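Side-chain contacts in carbonic anhydrase (Sordaria macrospora, PDB 4O1J), which probably catalyses the reversible hydration of carbon dioxide to hydrogencarbonate at a zinc ion, one of which is bound by each subunit of the tetramer: residues A[150-155]-A[159-164]; A[59-64]-A[194-199]; A[79-84]-A[136-141]; A[173-178]-A[182-187]; A[37-42]-A[69-74]. All coordinates share one frame; numbering follows the deposited sequence.

Interaction 1. Residues A[150-155]-A[159-164]; sequences DAITDE and VIRIAQ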
# COMPACT_ATOMS: atom_id res chain seq x y z
N ASP A 150 -22.72 -17.96 10.31
CA ASP A 150 -23.84 -18.52 9.57
C ASP A 150 -25.01 -18.94 10.48
O ASP A 150 -26.17 -18.94 10.05
CB ASP A 150 -23.39 -19.71 8.72
CG ASP A 150 -22.49 -19.30 7.56
OD1 ASP A 150 -21.83 -20.18 6.97
OD2 ASP A 150 -22.43 -18.10 7.25
N ALA A 151 -24.71 -19.27 11.73
CA ALA A 151 -25.74 -19.75 12.64
C ALA A 151 -26.63 -18.62 13.15
O ALA A 151 -27.71 -18.86 13.69
CB ALA A 151 -25.10 -20.48 13.81
N ILE A 152 -26.19 -17.38 12.93
CA ILE A 152 -26.95 -16.23 13.39
C ILE A 152 -28.11 -15.99 12.43
O ILE A 152 -27.90 -15.72 11.25
CB ILE A 152 -26.06 -14.97 13.48
CG1 ILE A 152 -24.89 -15.21 14.43
CG2 ILE A 152 -26.88 -13.76 13.91
CD1 ILE A 152 -23.79 -14.16 14.29
N THR A 153 -29.33 -16.07 12.95
CA THR A 153 -30.53 -15.97 12.12
C THR A 153 -30.80 -14.53 11.71
O THR A 153 -31.30 -14.28 10.61
CB THR A 153 -31.77 -16.54 12.83
OG1 THR A 153 -32.04 -15.80 14.03
CG2 THR A 153 -31.55 -18.01 13.19
N ASP A 154 -30.50 -13.58 12.60
CA ASP A 154 -30.71 -12.17 12.30
C ASP A 154 -29.54 -11.59 11.50
O ASP A 154 -28.38 -11.71 11.89
CB ASP A 154 -30.91 -11.37 13.59
CG ASP A 154 -31.35 -9.93 13.33
OD1 ASP A 154 -31.95 -9.67 12.27
OD2 ASP A 154 -31.11 -9.06 14.19
N GLU A 155 -29.86 -10.97 10.37
CA GLU A 155 -28.86 -10.41 9.47
C GLU A 155 -28.06 -9.28 10.13
O GLU A 155 -26.83 -9.21 9.98
CB GLU A 155 -29.55 -9.90 8.20
CG GLU A 155 -28.86 -10.25 6.90
CD GLU A 155 -28.26 -9.02 6.25
OE1 GLU A 155 -28.36 -7.92 6.85
OE2 GLU A 155 -27.69 -9.15 5.14
N VAL A 159 -24.01 -9.03 10.90
CA VAL A 159 -23.16 -7.93 10.48
C VAL A 159 -22.44 -7.32 11.69
O VAL A 159 -21.24 -7.05 11.63
CB VAL A 159 -23.97 -6.85 9.74
CG1 VAL A 159 -23.13 -5.59 9.52
CG2 VAL A 159 -24.49 -7.41 8.43
N ILE A 160 -23.18 -7.16 12.78
CA ILE A 160 -22.61 -6.66 14.03
C ILE A 160 -21.51 -7.61 14.50
O ILE A 160 -20.41 -7.17 14.87
CB ILE A 160 -23.69 -6.51 15.14
CG1 ILE A 160 -24.61 -5.32 14.85
CG2 ILE A 160 -23.04 -6.30 16.51
CD1 ILE A 160 -25.77 -5.21 15.81
N ARG A 161 -21.79 -8.91 14.45
CA ARG A 161 -20.82 -9.88 14.94
C ARG A 161 -19.53 -9.87 14.12
O ARG A 161 -18.43 -9.80 14.69
CB ARG A 161 -21.43 -11.28 14.94
CG ARG A 161 -20.53 -12.30 15.58
CD ARG A 161 -20.18 -11.85 16.99
NE ARG A 161 -19.15 -12.68 17.60
CZ ARG A 161 -18.37 -12.28 18.60
NH1 ARG A 161 -18.48 -11.05 19.09
NH2 ARG A 161 -17.45 -13.11 19.09
N ILE A 162 -19.66 -9.90 12.80
CA ILE A 162 -18.46 -9.89 11.97
C ILE A 162 -17.70 -8.57 12.16
O ILE A 162 -16.47 -8.57 12.13
CB ILE A 162 -18.80 -10.13 10.46
CG1 ILE A 162 -17.53 -10.31 9.64
CG2 ILE A 162 -19.55 -8.98 9.87
CD1 ILE A 162 -16.65 -11.44 10.08
N ALA A 163 -18.41 -7.48 12.46
CA ALA A 163 -17.74 -6.20 12.71
C ALA A 163 -16.94 -6.23 14.03
O ALA A 163 -15.83 -5.67 14.11
CB ALA A 163 -18.74 -5.07 12.72
N GLN A 164 -17.48 -6.92 15.03
CA GLN A 164 -16.80 -7.07 16.31
C GLN A 164 -15.57 -7.98 16.22
O GLN A 164 -14.52 -7.72 16.84
CB GLN A 164 -17.75 -7.63 17.37
CG GLN A 164 -18.97 -6.76 17.61
CD GLN A 164 -19.93 -7.40 18.58
OE1 GLN A 164 -20.02 -8.62 18.67
NE2 GLN A 164 -20.65 -6.57 19.33
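Ile152 and Arg161 carry the apolar part of this contact, in which the linker after helix 146-151 folds back on the first turns of helix 155-176. Ile152 CD1 lies on the aliphatic root of the arginine, 3.8 Å from Arg161 CB and 4.0 Å from Arg161 CG, and the two side chains cross at about a right angle.

The backbone contributes one hydrogen bond, from Val159 N to Glu155 O (3.0 Å, 158° at the hydrogen). It closes the first turn of the helix, for which Asp154 holds the N-cap position. Val159 CG2 lies beside the same carbonyl oxygen, 3.3 Å from Glu155 O.

The polar end of Arg161 turns away from Ile152: CG is anti to the backbone N (chi1 -173°) and the chain bends at chi2. Arg161 NH1 gives a hydrogen bond to Gln164 OE1 (2.9 Å) lying in the guanidinium plane, while NE forms a salt bridge with Glu148, so two partners fix the group's rotation.

Val159 and Ile162 pack on Ala118 and Leu122 of helix 116-122, Ile162 also meets helix 136-144, and Ile160, Ala163 and Gln164 rest against Phe195 of strand 190-197.

Interaction 2. Residues A[59-64]-A[194-199]; sequences SRCPET and VFFDIG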
# COMPACT_ATOMS: atom_id res chain seq x y z
N SER A 59 -20.27 7.82 7.77
CA SER A 59 -20.66 9.20 8.07
C SER A 59 -21.28 9.31 9.46
O SER A 59 -21.32 10.39 10.06
CB SER A 59 -21.62 9.74 7.00
OG SER A 59 -22.79 8.94 6.89
N ARG A 60 -21.75 8.18 9.98
CA ARG A 60 -22.44 8.17 11.25
C ARG A 60 -21.47 7.99 12.43
O ARG A 60 -21.90 7.91 13.58
CB ARG A 60 -23.49 7.07 11.24
CG ARG A 60 -24.42 7.15 10.04
CD ARG A 60 -25.25 5.90 9.90
NE ARG A 60 -24.47 4.78 9.40
CZ ARG A 60 -24.93 3.53 9.30
NH1 ARG A 60 -26.17 3.24 9.66
NH2 ARG A 60 -24.13 2.57 8.84
N CYS A 61 -20.18 7.96 12.14
CA CYS A 61 -19.19 7.73 13.20
C CYS A 61 -18.12 8.81 13.38
O CYS A 61 -16.94 8.48 13.42
CB CYS A 61 -18.49 6.40 12.95
SG CYS A 61 -19.58 4.96 12.90
N PRO A 62 -18.51 10.10 13.50
CA PRO A 62 -17.46 11.11 13.75
C PRO A 62 -16.98 11.10 15.20
O PRO A 62 -17.71 11.51 16.10
CB PRO A 62 -18.16 12.43 13.42
CG PRO A 62 -19.59 12.16 13.70
CD PRO A 62 -19.84 10.72 13.37
N GLU A 63 -15.75 10.65 15.41
CA GLU A 63 -15.20 10.40 16.74
C GLU A 63 -15.37 11.56 17.72
O GLU A 63 -15.69 11.35 18.89
CB GLU A 63 -13.71 10.02 16.64
CG GLU A 63 -12.77 11.17 16.30
CD GLU A 63 -13.14 11.87 15.01
OE1 GLU A 63 -13.47 11.16 14.04
OE2 GLU A 63 -13.15 13.12 15.00
N THR A 64 -15.17 12.78 17.25
CA THR A 64 -15.11 13.93 18.14
C THR A 64 -16.50 14.33 18.61
O THR A 64 -16.66 14.84 19.72
CB THR A 64 -14.43 15.12 17.46
OG1 THR A 64 -13.17 14.70 16.93
CG2 THR A 64 -14.17 16.23 18.45
N VAL A 194 -13.19 -1.14 20.97
CA VAL A 194 -14.54 -0.74 21.33
C VAL A 194 -15.54 -0.90 20.18
O VAL A 194 -15.17 -1.11 19.02
CB VAL A 194 -14.60 0.74 21.81
CG1 VAL A 194 -13.63 0.97 22.97
CG2 VAL A 194 -14.30 1.68 20.66
N PHE A 195 -16.81 -0.78 20.54
CA PHE A 195 -17.89 -0.95 19.60
C PHE A 195 -18.97 0.12 19.80
O PHE A 195 -19.55 0.26 20.88
CB PHE A 195 -18.49 -2.35 19.71
CG PHE A 195 -19.29 -2.74 18.51
CD1 PHE A 195 -18.66 -3.13 17.34
CD2 PHE A 195 -20.67 -2.71 18.55
CE1 PHE A 195 -19.40 -3.48 16.23
CE2 PHE A 195 -21.41 -3.06 17.45
CZ PHE A 195 -20.78 -3.45 16.29
N PHE A 196 -19.21 0.87 18.73
CA PHE A 196 -20.20 1.93 18.70
C PHE A 196 -21.49 1.38 18.12
O PHE A 196 -21.57 1.07 16.93
CB PHE A 196 -19.69 3.09 17.86
CG PHE A 196 -20.71 4.17 17.61
CD1 PHE A 196 -21.25 4.89 18.67
CD2 PHE A 196 -21.11 4.46 16.31
CE1 PHE A 196 -22.18 5.89 18.44
CE2 PHE A 196 -22.04 5.45 16.08
CZ PHE A 196 -22.58 6.17 17.15
N ASP A 197 -22.51 1.29 18.96
CA ASP A 197 -23.79 0.78 18.52
C ASP A 197 -24.69 1.96 18.15
O ASP A 197 -25.17 2.68 19.02
CB ASP A 197 -24.42 -0.08 19.61
CG ASP A 197 -25.18 -1.24 19.04
OD1 ASP A 197 -26.35 -1.03 18.63
OD2 ASP A 197 -24.61 -2.36 18.98
N ILE A 198 -24.92 2.14 16.86
CA ILE A 198 -25.59 3.33 16.35
C ILE A 198 -27.03 3.47 16.82
O ILE A 198 -27.50 4.57 17.09
CB ILE A 198 -25.55 3.35 14.80
CG1 ILE A 198 -24.10 3.28 14.32
CG2 ILE A 198 -26.22 4.60 14.26
CD1 ILE A 198 -23.93 3.38 12.83
N GLY A 199 -27.72 2.34 16.95
CA GLY A 199 -29.09 2.34 17.43
C GLY A 199 -29.30 3.04 18.77
O GLY A 199 -30.31 3.73 18.95
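Arg60 and Ile198 stand 7.7 Å apart between their CA atoms, and Cys61 and Phe196 8.1 Å, so the loop leading to helix 63-66 meets the end of strand 190-197 through side chains, without cross-segment hydrogen bonds. Ile198 CD1 sits over the centre of one face of the Arg60 guanidinium, 3.7 Å from Arg60 CZ, the isoleucine running across the arginine chain. Arg60 is bent at chi3 (-74°), which swings the flat group across the methyl. Around its rim the polar atoms are engaged: NE in a salt bridge with Asp58, NH2 on Ala114 O, and NH1 on Leu43 O of the second subunit. The Asp58-Arg60 pair matches the aspartate-arginine dyad of beta-class carbonic anhydrases, beside the zinc held by Cys56, His112 and Cys115.

Phe196 receives the neighbouring residues obliquely. Cys61 SG is 3.8 Å from Phe196 CD2 and 4.9 Å from the ring centroid, a sulfur-aromatic contact, while Arg60 O comes to 3.5 Å from Phe196 CE2.

Cys61 and Ile198 both touch His112 of strand 106-112, Phe196 packs on Ile203 of strand 202-206, and Leu43 of the second subunit covers Ile198.

Interaction 3. Residues A[79-84]-A[136-141]; sequences NIANIV and LPLKTV
Ile83 meets Pro137 and Leu138 because its first torsion (chi1 -71°) sets CG1 beside the backbone N and CG2 beside the carbonyl carbon, and an extended second torsion (chi2 179°) carries CD1 outward. In the alpha/beta fold of a beta-class carbonic anhydrase, this presses the loop after strand 74-79 onto the first turn of helix 136-144. The two branches divide the work: Ile83 CG2 touches Pro137 CG at 3.8 Å, the side chains roughly perpendicular to each other, whereas Ile83 CD1 reaches Leu138 CB at 4.1 Å. Further along, Ala81 CB meets Leu138 CD1 at 4.0 Å. This methyl also packs on Cys115, a zinc ligand, which puts Ala81 in the second shell of the metal site.

Asn79 shapes the loop that presents Ile83. Its OD1 accepts from Ile83 N (2.8 Å) on a lone pair in the carbonyl plane, and its ND2 donates to Ile83 O (3.3 Å), tilted from both planes; one amide thus grips both polar atoms of a single residue. Thr87 of the third subunit packs on Pro137.

At the helix start, Leu136 O takes two donors from opposite faces of its plane: Thr140 N at 2.8 Å and Thr140 OG1 at 3.0 Å.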
# COMPACT_ATOMS: atom_id res chain seq x y z
N ASN A 79 -10.86 4.62 7.82
CA ASN A 79 -10.93 3.97 6.52
C ASN A 79 -12.16 3.09 6.41
O ASN A 79 -12.99 3.06 7.32
CB ASN A 79 -9.66 3.16 6.25
CG ASN A 79 -9.42 2.08 7.29
OD1 ASN A 79 -10.24 1.18 7.49
ND2 ASN A 79 -8.27 2.16 7.95
N ILE A 80 -12.29 2.38 5.30
CA ILE A 80 -13.41 1.48 5.12
C ILE A 80 -13.39 0.33 6.13
O ILE A 80 -12.44 -0.44 6.17
CB ILE A 80 -13.45 0.91 3.69
CG1 ILE A 80 -13.67 2.04 2.69
CG2 ILE A 80 -14.56 -0.13 3.56
CD1 ILE A 80 -14.92 2.86 2.95
N ALA A 81 -14.42 0.28 6.96
CA ALA A 81 -14.64 -0.81 7.92
C ALA A 81 -13.56 -0.88 8.99
O ALA A 81 -13.34 -1.94 9.58
CB ALA A 81 -14.74 -2.15 7.19
N ASN A 82 -12.92 0.26 9.27
CA ASN A 82 -11.85 0.41 10.27
C ASN A 82 -10.87 -0.75 10.32
O ASN A 82 -10.62 -1.32 11.39
CB ASN A 82 -12.44 0.63 11.68
CG ASN A 82 -13.51 -0.38 12.05
OD1 ASN A 82 -14.70 -0.18 11.75
ND2 ASN A 82 -13.11 -1.46 12.72
N ILE A 83 -10.30 -1.08 9.17
CA ILE A 83 -9.42 -2.23 9.06
C ILE A 83 -7.97 -1.85 9.30
O ILE A 83 -7.44 -0.94 8.67
CB ILE A 83 -9.56 -2.89 7.68
CG1 ILE A 83 -10.92 -3.60 7.58
CG2 ILE A 83 -8.41 -3.86 7.42
CD1 ILE A 83 -11.17 -4.27 6.24
N VAL A 84 -7.33 -2.56 10.23
CA VAL A 84 -5.91 -2.36 10.49
C VAL A 84 -5.10 -3.50 9.88
O VAL A 84 -5.07 -4.61 10.40
CB VAL A 84 -5.61 -2.27 11.99
CG1 VAL A 84 -4.14 -1.93 12.21
CG2 VAL A 84 -6.52 -1.23 12.65
N LEU A 136 -10.31 -7.89 2.06
CA LEU A 136 -9.83 -9.27 2.16
C LEU A 136 -9.54 -9.76 3.59
O LEU A 136 -9.89 -10.89 3.92
CB LEU A 136 -8.58 -9.47 1.29
CG LEU A 136 -8.35 -10.95 1.01
CD1 LEU A 136 -9.57 -11.54 0.30
CD2 LEU A 136 -7.10 -11.17 0.18
N PRO A 137 -8.91 -8.92 4.45
CA PRO A 137 -8.71 -9.42 5.82
C PRO A 137 -10.00 -9.55 6.64
O PRO A 137 -10.01 -10.27 7.64
CB PRO A 137 -7.79 -8.36 6.45
CG PRO A 137 -7.96 -7.14 5.60
CD PRO A 137 -8.19 -7.66 4.22
N LEU A 138 -11.07 -8.88 6.22
CA LEU A 138 -12.39 -9.05 6.84
C LEU A 138 -13.06 -10.31 6.29
O LEU A 138 -13.76 -11.02 7.01
CB LEU A 138 -13.27 -7.82 6.60
CG LEU A 138 -13.91 -7.15 7.82
CD1 LEU A 138 -14.92 -6.10 7.39
CD2 LEU A 138 -14.54 -8.17 8.74
N LYS A 139 -12.84 -10.56 5.00
CA LYS A 139 -13.31 -11.78 4.36
C LYS A 139 -12.59 -12.98 4.98
O LYS A 139 -13.16 -14.06 5.10
CB LYS A 139 -13.06 -11.72 2.85
CG LYS A 139 -14.06 -12.49 2.00
CD LYS A 139 -15.24 -11.60 1.61
CE LYS A 139 -16.12 -12.20 0.52
NZ LYS A 139 -16.45 -13.63 0.72
N THR A 140 -11.34 -12.77 5.40
CA THR A 140 -10.58 -13.83 6.06
C THR A 140 -11.16 -14.14 7.43
O THR A 140 -11.25 -15.30 7.82
CB THR A 140 -9.09 -13.44 6.21
OG1 THR A 140 -8.49 -13.34 4.92
CG2 THR A 140 -8.34 -14.50 7.01
N VAL A 141 -11.59 -13.11 8.14
CA VAL A 141 -12.27 -13.29 9.42
C VAL A 141 -13.61 -14.01 9.20
O VAL A 141 -14.04 -14.80 10.04
CB VAL A 141 -12.49 -11.94 10.14
CG1 VAL A 141 -13.36 -12.11 11.37
CG2 VAL A 141 -11.15 -11.35 10.53

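Interaction 4. Residues A[173-178]-A[182-187]; sequences VLMNNP and EAIAER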
# COMPACT_ATOMS: atom_id res chain seq x y z
N VAL A 173 -3.45 -7.14 15.53
CA VAL A 173 -2.46 -6.51 14.65
C VAL A 173 -1.78 -5.30 15.31
O VAL A 173 -0.55 -5.17 15.26
CB VAL A 173 -3.09 -6.07 13.32
CG1 VAL A 173 -2.07 -5.31 12.47
CG2 VAL A 173 -3.63 -7.27 12.56
N LEU A 174 -2.57 -4.43 15.93
CA LEU A 174 -2.05 -3.27 16.66
C LEU A 174 -1.08 -3.68 17.78
O LEU A 174 -0.08 -3.00 18.05
CB LEU A 174 -3.20 -2.44 17.25
CG LEU A 174 -4.13 -1.70 16.29
CD1 LEU A 174 -5.30 -1.08 17.04
CD2 LEU A 174 -3.37 -0.64 15.54
N MET A 175 -1.42 -4.78 18.45
CA MET A 175 -0.64 -5.28 19.57
C MET A 175 0.64 -5.94 19.07
O MET A 175 1.57 -6.16 19.85
CB MET A 175 -1.45 -6.27 20.40
CG MET A 175 -2.71 -5.68 21.03
SD MET A 175 -2.41 -4.66 22.48
CE MET A 175 -2.09 -5.91 23.72
N ASN A 176 0.70 -6.25 17.78
CA ASN A 176 1.94 -6.77 17.22
C ASN A 176 2.78 -5.71 16.49
O ASN A 176 3.91 -5.96 16.09
CB ASN A 176 1.64 -7.93 16.28
CG ASN A 176 1.17 -9.16 17.03
OD1 ASN A 176 1.52 -9.36 18.20
ND2 ASN A 176 0.34 -9.97 16.37
N ASN A 177 2.21 -4.52 16.35
CA ASN A 177 2.93 -3.37 15.83
C ASN A 177 4.10 -3.01 16.74
O ASN A 177 3.94 -2.92 17.95
CB ASN A 177 2.00 -2.17 15.69
CG ASN A 177 2.67 -0.96 15.09
OD1 ASN A 177 3.50 -0.31 15.73
ND2 ASN A 177 2.29 -0.63 13.87
N PRO A 178 5.30 -2.82 16.16
CA PRO A 178 6.51 -2.57 16.96
C PRO A 178 6.49 -1.26 17.76
O PRO A 178 6.94 -1.24 18.91
CB PRO A 178 7.63 -2.51 15.90
CG PRO A 178 7.04 -3.08 14.66
CD PRO A 178 5.58 -2.79 14.71
N GLU A 182 6.54 -1.27 21.78
CA GLU A 182 7.57 -0.58 22.54
C GLU A 182 6.95 0.43 23.49
O GLU A 182 7.27 0.45 24.68
CB GLU A 182 8.56 0.11 21.60
CG GLU A 182 9.45 -0.84 20.83
CD GLU A 182 10.32 -0.12 19.82
OE1 GLU A 182 11.01 -0.81 19.03
OE2 GLU A 182 10.31 1.13 19.82
N ALA A 183 6.01 1.21 22.97
CA ALA A 183 5.39 2.26 23.77
C ALA A 183 4.61 1.67 24.94
O ALA A 183 4.49 2.29 26.00
CB ALA A 183 4.48 3.11 22.90
N ILE A 184 4.09 0.46 24.76
CA ILE A 184 3.44 -0.25 25.85
C ILE A 184 4.49 -0.62 26.88
O ILE A 184 4.30 -0.43 28.09
CB ILE A 184 2.72 -1.52 25.38
CG1 ILE A 184 1.59 -1.17 24.42
CG2 ILE A 184 2.15 -2.28 26.57
CD1 ILE A 184 0.90 -2.36 23.81
N ALA A 185 5.63 -1.12 26.39
CA ALA A 185 6.67 -1.61 27.28
C ALA A 185 7.31 -0.52 28.14
O ALA A 185 7.69 -0.78 29.28
CB ALA A 185 7.74 -2.32 26.48
N GLU A 186 7.43 0.69 27.60
CA GLU A 186 8.14 1.75 28.33
C GLU A 186 7.30 2.94 28.81
O GLU A 186 7.69 3.62 29.76
CB GLU A 186 9.30 2.27 27.48
CG GLU A 186 9.00 2.44 26.02
CD GLU A 186 10.16 1.97 25.17
OE1 GLU A 186 11.01 1.22 25.71
OE2 GLU A 186 10.25 2.38 24.00
N ARG A 187 6.17 3.21 28.15
CA ARG A 187 5.33 4.36 28.50
C ARG A 187 3.98 3.97 29.08
O ARG A 187 3.23 4.82 29.54
CB ARG A 187 5.06 5.25 27.28
CG ARG A 187 6.16 6.15 26.82
CD ARG A 187 5.70 6.81 25.54
NE ARG A 187 4.24 6.90 25.54
CZ ARG A 187 3.50 7.09 24.45
NH1 ARG A 187 4.08 7.22 23.27
NH2 ARG A 187 2.18 7.15 24.56
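Pro178 and Glu182 are joined by a backbone hydrogen bond, Glu182 N to Pro178 O (2.9 Å, 161° at the hydrogen), the i to i+4 link that closes the first turn of helix 178-187. The Glu182 side chain leaves along the same carbonyl: with CG beside the backbone N (chi1 -70°) and the chain extended beyond it, CB and CG flank Pro178 O before the carboxylate heads outward.

The other touch in this first shell is apolar and light. Met175 SD lies 4.2 Å from Ile184 CD1, spanning the corner between the end of helix 155-176 and the body of the next helix. Met175 turns the same way at all three torsions, and these successive bends curl the thioether toward the isoleucine although its CB sets off to one side.

What positions these groups is the turn between the helices. Asn177 occupies the N-cap, and its OD1 accepts from Ile180 N, with a weaker bond from Thr179 N; Pro178 follows directly, in the first helical position, where the missing N-H costs the helix no hydrogen bond. Beneath the corner, Leu174 packs on Ile107 and Leu109 of strand 106-112 and on Ile95 of helix 89-100, while Ala183 rests on Val99.

Farther out, the Glu182 carboxylate forms a salt bridge from OE1 to Arg126 NH2 of the third subunit, and Arg126 also packs on Pro178. Away from the zinc, these are two consecutive surface helices joined by a tight turn, the second opened by an asparagine N-cap followed by proline, and one side of the pair serves a subunit interface of the tetramer.

Interaction 5. Residues A[37-42]-A[69-74]; sequences PHFFPK and MQPGDV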
# COMPACT_ATOMS: atom_id res chain seq x y z
N PRO A 37 -12.66 33.70 23.03
CA PRO A 37 -11.79 34.44 22.11
C PRO A 37 -10.37 33.87 22.03
O PRO A 37 -9.63 34.27 21.13
CB PRO A 37 -11.78 35.85 22.71
CG PRO A 37 -12.15 35.67 24.14
CD PRO A 37 -13.14 34.54 24.14
N HIS A 38 -10.00 32.97 22.94
CA HIS A 38 -8.65 32.39 22.94
C HIS A 38 -8.64 30.95 22.48
O HIS A 38 -7.59 30.31 22.46
CB HIS A 38 -8.02 32.49 24.33
CG HIS A 38 -7.69 33.89 24.75
ND1 HIS A 38 -8.37 34.55 25.75
CD2 HIS A 38 -6.77 34.77 24.28
CE1 HIS A 38 -7.87 35.76 25.89
NE2 HIS A 38 -6.91 35.92 25.01
N PHE A 39 -9.80 30.44 22.11
CA PHE A 39 -9.94 29.05 21.70
C PHE A 39 -9.10 28.75 20.45
O PHE A 39 -8.27 27.83 20.43
CB PHE A 39 -11.42 28.74 21.45
CG PHE A 39 -11.67 27.43 20.77
CD1 PHE A 39 -11.49 26.23 21.46
CD2 PHE A 39 -12.11 27.39 19.46
CE1 PHE A 39 -11.74 25.01 20.84
CE2 PHE A 39 -12.36 26.18 18.84
CZ PHE A 39 -12.17 24.99 19.52
N PHE A 40 -9.31 29.56 19.41
CA PHE A 40 -8.61 29.38 18.15
C PHE A 40 -7.12 29.74 18.19
O PHE A 40 -6.31 29.01 17.62
CB PHE A 40 -9.31 30.17 17.05
CG PHE A 40 -10.63 29.58 16.63
CD1 PHE A 40 -10.69 28.28 16.14
CD2 PHE A 40 -11.80 30.32 16.71
CE1 PHE A 40 -11.90 27.73 15.77
CE2 PHE A 40 -13.01 29.78 16.33
CZ PHE A 40 -13.06 28.48 15.86
N PRO A 41 -6.75 30.86 18.84
CA PRO A 41 -5.31 31.12 18.89
C PRO A 41 -4.54 30.04 19.65
O PRO A 41 -3.40 29.75 19.31
CB PRO A 41 -5.23 32.46 19.63
CG PRO A 41 -6.50 33.13 19.28
CD PRO A 41 -7.51 32.02 19.34
N LYS A 42 -5.17 29.47 20.67
CA LYS A 42 -4.55 28.41 21.45
C LYS A 42 -4.52 27.11 20.64
O LYS A 42 -3.57 26.32 20.76
CB LYS A 42 -5.28 28.24 22.78
CG LYS A 42 -4.66 27.24 23.74
CD LYS A 42 -5.48 27.16 25.02
CE LYS A 42 -4.98 26.07 25.96
NZ LYS A 42 -5.84 25.97 27.18
N MET A 69 -16.28 15.42 22.69
CA MET A 69 -15.04 16.13 23.00
C MET A 69 -14.82 17.27 22.02
O MET A 69 -15.66 17.53 21.17
CB MET A 69 -13.85 15.16 23.00
CG MET A 69 -13.93 14.10 24.09
SD MET A 69 -12.54 12.95 24.13
CE MET A 69 -11.50 13.70 25.36
N GLN A 70 -13.68 17.93 22.14
CA GLN A 70 -13.45 19.18 21.42
C GLN A 70 -12.34 18.99 20.38
O GLN A 70 -11.52 18.10 20.53
CB GLN A 70 -13.11 20.29 22.42
CG GLN A 70 -13.73 21.63 22.10
CD GLN A 70 -15.25 21.55 22.12
OE1 GLN A 70 -15.85 21.24 23.14
NE2 GLN A 70 -15.87 21.79 20.96
N PRO A 71 -12.32 19.83 19.33
CA PRO A 71 -11.18 19.77 18.41
C PRO A 71 -9.85 20.01 19.12
O PRO A 71 -9.68 21.03 19.79
CB PRO A 71 -11.47 20.89 17.40
CG PRO A 71 -12.62 21.67 17.98
CD PRO A 71 -13.38 20.72 18.82
N GLY A 72 -8.94 19.04 19.00
CA GLY A 72 -7.62 19.16 19.57
C GLY A 72 -7.26 18.05 20.54
O GLY A 72 -6.16 18.06 21.10
N ASP A 73 -8.16 17.10 20.77
CA ASP A 73 -7.87 16.04 21.73
C ASP A 73 -8.05 14.63 21.18
O ASP A 73 -7.79 13.65 21.87
CB ASP A 73 -8.72 16.22 23.00
CG ASP A 73 -10.20 16.38 22.71
OD1 ASP A 73 -10.66 15.82 21.70
OD2 ASP A 73 -10.89 17.06 23.50
N VAL A 74 -8.49 14.51 19.93
CA VAL A 74 -8.53 13.20 19.28
C VAL A 74 -7.85 13.19 17.90
O VAL A 74 -8.32 13.83 16.96
CB VAL A 74 -9.97 12.68 19.12
CG1 VAL A 74 -9.96 11.33 18.43
CG2 VAL A 74 -10.64 12.56 20.48
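Phe39 points the edge of its ring at Pro71, inside a type II beta turn that runs from Gln70 to Asp73. Phe39 CZ is 3.7 Å from Pro71 CG, which lies near the plane of the aromatic ring, and the proline is set crosswise to the phenylalanine side chain. Gln70 comes in from a different angle: its CG stands 4.1 Å from Phe39 CE1, oblique to the ring, and the chain then bends at chi2. The phenyl group is sent across to the turn by its first torsion, which places CG anti to the backbone N (chi1 169°).

The ring is also held from its own side. Phe39 CD2 sits 3.6 Å above the plane of the Phe40 ring, over its centre, and Lys32 of helix 16-35 makes a cation-pi contact with Phe39. Thus helix 39-43, helix 16-35 and the loop between helix 63-66 and strand 74-79 come together here, far from the zinc. Pro62 of the second subunit packs on Pro71, and Gly199 of that subunit on Phe40.

In the turn, Gly72 takes the third position with a positive phi of 122°. Asp73 reaches back to the turn's first residue, its OD2 accepting from Gln70 N at 3.2 Å on the syn side of the carboxylate.

In the fold
From the N terminus, interaction 5 closes the first loop, bringing 37-42 onto 69-74. Its span encloses 59-64, the first segment of interaction 2, so these two cross; they also touch, with Thr64 O 3.0 Å from Met69 N. Interaction 2 then makes the longest closure, tying the zinc-site loop to the end of strand 190-197. Within that span the other three follow in series: 79-84 with 136-141, then the two short local contacts, 1 and 4, near either end of helix 155-176. Interactions 1 and 3 meet through Ile162 and Val141, 3 and 4 through Val84 and Leu174, and Phe195 links interaction 1 to interaction 2, joining the helices to the sheet.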